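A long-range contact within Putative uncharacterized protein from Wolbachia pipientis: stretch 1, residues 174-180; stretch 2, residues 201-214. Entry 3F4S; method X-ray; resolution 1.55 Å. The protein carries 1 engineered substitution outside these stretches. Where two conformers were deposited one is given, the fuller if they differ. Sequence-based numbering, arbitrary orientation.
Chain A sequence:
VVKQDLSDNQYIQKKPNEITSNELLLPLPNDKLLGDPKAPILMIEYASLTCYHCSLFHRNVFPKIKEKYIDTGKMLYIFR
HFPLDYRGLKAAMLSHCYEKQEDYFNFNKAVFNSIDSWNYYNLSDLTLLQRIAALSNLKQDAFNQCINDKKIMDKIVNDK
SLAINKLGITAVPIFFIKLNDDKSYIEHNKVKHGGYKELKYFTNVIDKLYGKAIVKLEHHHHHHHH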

# COMPACT_ATOMS: atom_id res chain seq x y z
N ILE A 174 -8.09 1.55 3.42
CA ILE A 174 -9.03 1.94 2.38
C ILE A 174 -8.48 1.44 1.04
O ILE A 174 -7.27 1.51 0.79
CB ILE A 174 -9.20 3.47 2.31
CG1 ILE A 174 -9.93 3.98 3.56
CG2 ILE A 174 -9.95 3.86 1.05
CD1 ILE A 174 -11.41 3.67 3.57
N PHE A 175 -9.38 0.94 0.20
CA PHE A 175 -9.01 0.44 -1.12
C PHE A 175 -9.83 1.13 -2.19
O PHE A 175 -11.04 1.30 -2.05
CB PHE A 175 -9.28 -1.07 -1.22
CG PHE A 175 -8.61 -1.87 -0.15
CD1 PHE A 175 -7.37 -2.45 -0.38
CD2 PHE A 175 -9.22 -2.06 1.08
CE1 PHE A 175 -6.74 -3.19 0.61
CE2 PHE A 175 -8.60 -2.81 2.07
CZ PHE A 175 -7.36 -3.37 1.83
N PHE A 176 -9.17 1.51 -3.27
CA PHE A 176 -9.87 2.00 -4.45
C PHE A 176 -9.60 1.01 -5.56
O PHE A 176 -8.44 0.75 -5.90
CB PHE A 176 -9.40 3.40 -4.82
CG PHE A 176 -9.67 4.43 -3.75
CD1 PHE A 176 -10.90 5.07 -3.69
CD2 PHE A 176 -8.71 4.74 -2.81
CE1 PHE A 176 -11.16 6.01 -2.70
CE2 PHE A 176 -8.95 5.68 -1.82
CZ PHE A 176 -10.18 6.31 -1.77
N ILE A 177 -10.67 0.46 -6.12
CA ILE A 177 -10.56 -0.53 -7.18
C ILE A 177 -11.35 -0.08 -8.40
O ILE A 177 -12.56 0.14 -8.32
CB ILE A 177 -11.05 -1.91 -6.72
CG1 ILE A 177 -10.38 -2.31 -5.40
CG2 ILE A 177 -10.80 -2.97 -7.80
CD1 ILE A 177 -10.99 -3.53 -4.74
N LYS A 178 -10.66 0.08 -9.53
CA LYS A 178 -11.26 0.68 -10.70
C LYS A 178 -10.55 0.21 -11.96
O LYS A 178 -9.51 -0.44 -11.89
CB LYS A 178 -11.19 2.21 -10.60
CG LYS A 178 -9.76 2.75 -10.59
CD LYS A 178 -9.70 4.25 -10.27
CE LYS A 178 -10.47 5.07 -11.29
NZ LYS A 178 -9.99 4.87 -12.68
N LEU A 179 -11.12 0.55 -13.11
CA LEU A 179 -10.46 0.27 -14.38
C LEU A 179 -9.18 1.08 -14.43
O LEU A 179 -9.15 2.24 -14.04
CB LEU A 179 -11.37 0.65 -15.54
CG LEU A 179 -12.69 -0.12 -15.59
CD1 LEU A 179 -13.56 0.38 -16.74
CD2 LEU A 179 -12.41 -1.61 -15.73
N ASN A 180 -8.11 0.45 -14.89
CA ASN A 180 -6.84 1.13 -15.02
C ASN A 180 -6.83 1.95 -16.32
O ASN A 180 -6.06 1.66 -17.23
CB ASN A 180 -5.70 0.12 -15.00
CG ASN A 180 -4.33 0.77 -14.93
OD1 ASN A 180 -4.19 1.93 -14.54
ND2 ASN A 180 -3.30 0.02 -15.31
N TYR A 201 -15.04 -11.28 -0.94
CA TYR A 201 -15.50 -9.91 -1.20
C TYR A 201 -14.69 -9.30 -2.33
O TYR A 201 -15.25 -8.74 -3.28
CB TYR A 201 -15.38 -9.05 0.06
CG TYR A 201 -15.74 -7.60 -0.16
CD1 TYR A 201 -17.04 -7.15 0.06
CD2 TYR A 201 -14.80 -6.68 -0.60
CE1 TYR A 201 -17.38 -5.82 -0.13
CE2 TYR A 201 -15.13 -5.35 -0.80
CZ TYR A 201 -16.43 -4.93 -0.57
OH TYR A 201 -16.77 -3.61 -0.75
N PHE A 202 -13.37 -9.40 -2.24
CA PHE A 202 -12.50 -8.85 -3.28
C PHE A 202 -12.58 -9.61 -4.61
O PHE A 202 -12.53 -8.99 -5.68
CB PHE A 202 -11.05 -8.77 -2.80
CG PHE A 202 -10.79 -7.61 -1.88
CD1 PHE A 202 -10.81 -6.31 -2.37
CD2 PHE A 202 -10.52 -7.82 -0.54
CE1 PHE A 202 -10.57 -5.24 -1.53
CE2 PHE A 202 -10.28 -6.75 0.30
CZ PHE A 202 -10.30 -5.46 -0.19
N THR A 203 -12.69 -10.94 -4.56
CA THR A 203 -12.79 -11.69 -5.81
C THR A 203 -14.06 -11.31 -6.56
O THR A 203 -14.05 -11.19 -7.78
CB THR A 203 -12.72 -13.23 -5.62
OG1 THR A 203 -13.80 -13.66 -4.79
CG2 THR A 203 -11.40 -13.63 -4.99
N ASN A 204 -15.15 -11.09 -5.82
CA ASN A 204 -16.41 -10.67 -6.42
C ASN A 204 -16.28 -9.32 -7.11
O ASN A 204 -16.69 -9.16 -8.26
CB ASN A 204 -17.50 -10.61 -5.35
CG ASN A 204 -18.84 -10.16 -5.90
OD1 ASN A 204 -19.40 -9.16 -5.45
ND2 ASN A 204 -19.36 -10.90 -6.87
N VAL A 205 -15.72 -8.35 -6.40
CA VAL A 205 -15.53 -7.00 -6.92
C VAL A 205 -14.60 -7.02 -8.13
O VAL A 205 -14.91 -6.44 -9.18
CB VAL A 205 -14.94 -6.06 -5.84
CG1 VAL A 205 -14.42 -4.77 -6.46
CG2 VAL A 205 -15.98 -5.75 -4.76
N ILE A 206 -13.46 -7.68 -7.99
CA ILE A 206 -12.44 -7.66 -9.04
C ILE A 206 -12.86 -8.45 -10.29
O ILE A 206 -12.66 -7.99 -11.41
CB ILE A 206 -11.08 -8.15 -8.51
CG1 ILE A 206 -10.54 -7.15 -7.47
CG2 ILE A 206 -10.08 -8.30 -9.64
CD1 ILE A 206 -9.38 -7.68 -6.65
N ASP A 207 -13.44 -9.63 -10.09
CA ASP A 207 -13.93 -10.42 -11.22
C ASP A 207 -14.93 -9.64 -12.07
O ASP A 207 -14.84 -9.64 -13.29
CB ASP A 207 -14.56 -11.72 -10.74
CG ASP A 207 -13.54 -12.76 -10.35
OD1 ASP A 207 -12.33 -12.51 -10.55
OD2 ASP A 207 -13.95 -13.83 -9.86
N LYS A 208 -15.88 -8.99 -11.40
CA LYS A 208 -16.92 -8.23 -12.09
C LYS A 208 -16.32 -7.08 -12.90
O LYS A 208 -16.70 -6.83 -14.04
CB LYS A 208 -17.94 -7.69 -11.09
N LEU A 209 -15.36 -6.39 -12.29
CA LEU A 209 -14.71 -5.25 -12.93
C LEU A 209 -13.84 -5.73 -14.10
O LEU A 209 -13.83 -5.12 -15.17
CB LEU A 209 -13.86 -4.50 -11.91
CG LEU A 209 -13.76 -2.98 -12.01
CD1 LEU A 209 -15.13 -2.33 -12.08
CD2 LEU A 209 -12.97 -2.45 -10.82
N TYR A 210 -13.13 -6.83 -13.88
CA TYR A 210 -12.27 -7.40 -14.91
C TYR A 210 -13.07 -7.79 -16.15
O TYR A 210 -12.65 -7.55 -17.29
CB TYR A 210 -11.53 -8.62 -14.36
CG TYR A 210 -10.71 -9.37 -15.38
CD1 TYR A 210 -9.43 -8.96 -15.71
CD2 TYR A 210 -11.22 -10.49 -16.02
CE1 TYR A 210 -8.68 -9.65 -16.65
CE2 TYR A 210 -10.48 -11.19 -16.95
CZ TYR A 210 -9.21 -10.76 -17.26
OH TYR A 210 -8.47 -11.45 -18.19
N GLY A 211 -14.24 -8.39 -15.94
CA GLY A 211 -15.13 -8.75 -17.03
C GLY A 211 -15.52 -7.54 -17.86
O GLY A 211 -15.45 -7.57 -19.09
N LYS A 212 -15.93 -6.47 -17.18
CA LYS A 212 -16.27 -5.23 -17.86
C LYS A 212 -15.06 -4.66 -18.57
O LYS A 212 -15.17 -4.13 -19.67
CB LYS A 212 -16.83 -4.21 -16.87
CG LYS A 212 -18.15 -4.62 -16.23
CD LYS A 212 -18.62 -3.60 -15.21
CE LYS A 212 -19.85 -4.09 -14.46
N ALA A 213 -13.89 -4.79 -17.95
CA ALA A 213 -12.64 -4.30 -18.53
C ALA A 213 -12.33 -4.97 -19.86
O ALA A 213 -12.08 -4.30 -20.87
CB ALA A 213 -11.49 -4.48 -17.55
N ILE A 214 -12.33 -6.30 -19.87
CA ILE A 214 -12.00 -7.06 -21.07
C ILE A 214 -12.97 -6.76 -22.22
O ILE A 214 -12.56 -6.65 -23.38
CB ILE A 214 -11.96 -8.57 -20.79
CG1 ILE A 214 -10.85 -8.89 -19.80
CG2 ILE A 214 -11.77 -9.35 -22.09
CD1 ILE A 214 -9.53 -8.21 -20.12

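A helix laid on a β-strand can be held by the apolar side chains on their facing surfaces, as in this contact. Ile-177 lies at its centre. Its CD1 packs 3.7 Å from CD1 of Phe-202 and 4.0 Å from CG1 of Val-205, while its CG2 sits 3.8 Å from CD2 of Leu-209 and 4.2 Å from CG1 of Ile-206. One branched side chain thus touches four helical residues spanning about two turns.

Alternation along the strand brings Phe-175 to the same side. The edge of the Phe-202 ring meets the face of the Phe-175 ring, with planes at 72° and centroids 5.0 Å apart, a geometry that sets ring hydrogens against π electrons. Toward the other end, Leu-179 starts sideways, yet its CD2 reaches 3.5 Å from CB of Ala-213, whose small side chain accompanies a close backbone approach: the two CA atoms are 6.5 Å apart.

The axes run nearly parallel, at 19°, and approach to 8.7 Å. No hydrogen bond crosses between the stretches; the helix satisfies its backbone internally, as in the 2.8 Å bond from Ala-213 N to Leu-209 O. At the polar edge, the CA-to-CB bond of Lys-178 points away from the helix, and its NZ donates to Leu-179 O at 3.1 Å, within its own stretch.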